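Local coordinates for ribokinase, putative (Burkholderia thailandensis, PDB 3B1N) that phosphorylates nucleosides, with ATP as likely phosphate donor, as a kinase of the pfkB (ribokinase) family, at the interface of chains A and B. Numbering follows the deposited sequence. Chains: chain A/B, Ribokinase, putative.

The interface of chains A and B. Residues chain A 15, 21, 33, 35-37, 106, 114; chain B 114-116.
This is a two-fold symmetric interface of the deposited pair, probably the dimer contact of this pfkB-family kinase, as in related ribokinases, and it joins the lid sheets of the two chains by parallel strand pairing. A:Leu35, A:Ser36 and A:Phe37 of strand 34-38 run beside B:Ile114, B:Thr115 and B:Ala116 of strand 113-118. B:Thr115 N donates to A:Leu35 O at 2.7 Å. A:Phe37 N donates to B:Thr115 O at 2.9 Å. The two bonds grip B:Thr115 at both its amide and its carbonyl and help set the strand register.

B:Ile114 hides the most surface of the residues in this patch, 115 Å². Its chi1 of -61° puts CG2 anti to the backbone N. This methyl meets A:Thr106 CG2 at 3.7 Å and the in-plane edge of the A:Phe37 ring at CE2. Its CD1 lies over the centre of the A:Phe21 ring, 4.1 Å above the plane. The same methyl meets A:Ile114 CD1 tip to tip, the two side chains crossing at about a right angle, and also touches A:Ile33 CD1.

A:Phe37 places CG between its backbone N and carbonyl carbon (chi1 58°). Its ring then turns one face to B:Ala116, whose CA sits over the centre. The B:Ala116 methyl packs alongside the bent A:Met15 chain, CB to CB 3.6 Å. A water links A:Thr106 OG1 (2.7 Å) to B:Ile114 O (3.0 Å). B:Thr115 lines the mizoribine pocket. A:Ser36, paired with it, may reach the partner's nucleoside site.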
# COMPACT_ATOMS: atom_id res chain seq x y z
N MET A 15 1.75 2.45 7.07
CA MET A 15 2.69 1.40 6.83
C MET A 15 3.87 2.02 6.08
O MET A 15 3.82 2.25 4.85
CB MET A 15 1.99 0.28 6.06
CG MET A 15 0.84 -0.37 6.88
SD MET A 15 -0.56 -0.93 5.89
CE MET A 15 -1.34 0.63 5.44
N PHE A 21 10.57 3.42 -2.66
CA PHE A 21 9.93 2.68 -3.77
C PHE A 21 10.68 2.94 -5.10
O PHE A 21 10.73 2.07 -5.96
CB PHE A 21 8.49 3.15 -3.96
CG PHE A 21 7.57 2.90 -2.78
CD1 PHE A 21 7.71 1.80 -1.92
CD2 PHE A 21 6.45 3.74 -2.58
CE1 PHE A 21 6.82 1.59 -0.90
CE2 PHE A 21 5.57 3.53 -1.55
CZ PHE A 21 5.76 2.45 -0.68
N ILE A 33 6.27 -3.08 -10.24
CA ILE A 33 6.69 -3.17 -8.85
C ILE A 33 5.90 -4.24 -8.12
O ILE A 33 4.67 -4.36 -8.26
CB ILE A 33 6.66 -1.79 -8.12
CG1 ILE A 33 7.22 -1.96 -6.70
CG2 ILE A 33 5.25 -1.24 -8.07
CD1 ILE A 33 7.55 -0.68 -5.95
N LEU A 35 6.37 -5.47 -4.10
CA LEU A 35 7.13 -5.29 -2.95
C LEU A 35 6.24 -5.74 -1.80
O LEU A 35 5.13 -5.32 -1.67
CB LEU A 35 7.50 -3.81 -2.85
CG LEU A 35 8.27 -3.35 -1.65
CD1 LEU A 35 9.59 -4.11 -1.47
CD2 LEU A 35 8.49 -1.85 -1.88
N SER A 36 6.79 -6.59 -0.96
CA SER A 36 6.17 -6.89 0.33
C SER A 36 7.20 -6.55 1.38
O SER A 36 8.36 -6.95 1.25
CB SER A 36 5.87 -8.39 0.39
OG SER A 36 5.09 -8.67 1.49
N PHE A 37 6.81 -5.79 2.40
CA PHE A 37 7.73 -5.43 3.47
C PHE A 37 7.09 -5.70 4.81
O PHE A 37 5.88 -5.55 4.95
CB PHE A 37 8.21 -3.93 3.37
CG PHE A 37 7.10 -2.90 3.38
CD1 PHE A 37 6.76 -2.20 4.58
CD2 PHE A 37 6.43 -2.56 2.23
CE1 PHE A 37 5.74 -1.22 4.59
CE2 PHE A 37 5.43 -1.58 2.23
CZ PHE A 37 5.09 -0.90 3.41
N THR A 106 0.14 3.61 2.69
CA THR A 106 1.30 2.83 2.33
C THR A 106 2.29 3.79 1.75
O THR A 106 2.01 4.49 0.78
CB THR A 106 0.92 1.70 1.34
OG1 THR A 106 0.03 0.80 2.04
CG2 THR A 106 2.16 0.97 0.90
N ILE A 114 0.64 6.37 -0.82
CA ILE A 114 -0.46 5.74 -1.59
C ILE A 114 -1.50 5.35 -0.62
O ILE A 114 -1.33 4.37 0.16
CB ILE A 114 0.08 4.55 -2.37
CG1 ILE A 114 1.17 5.00 -3.33
CG2 ILE A 114 -1.08 3.77 -3.09
CD1 ILE A 114 1.92 3.80 -4.04
N ILE B 114 1.93 -3.40 -3.82
CA ILE B 114 2.84 -3.02 -2.73
C ILE B 114 2.13 -3.45 -1.42
O ILE B 114 0.96 -3.02 -1.16
CB ILE B 114 3.14 -1.51 -2.68
CG1 ILE B 114 3.82 -1.09 -3.99
CG2 ILE B 114 4.03 -1.19 -1.42
CD1 ILE B 114 4.04 0.46 -4.10
N THR B 115 2.77 -4.36 -0.68
CA THR B 115 2.12 -5.02 0.46
C THR B 115 2.90 -4.75 1.75
O THR B 115 4.11 -4.95 1.79
CB THR B 115 2.06 -6.52 0.20
OG1 THR B 115 1.20 -6.76 -0.92
CG2 THR B 115 1.55 -7.30 1.44
N ALA B 116 2.21 -4.28 2.78
CA ALA B 116 2.76 -4.28 4.12
C ALA B 116 2.26 -5.54 4.80
O ALA B 116 1.03 -5.74 4.90
CB ALA B 116 2.23 -3.07 4.88
O HOH W 1 -0.61 -1.51 0.90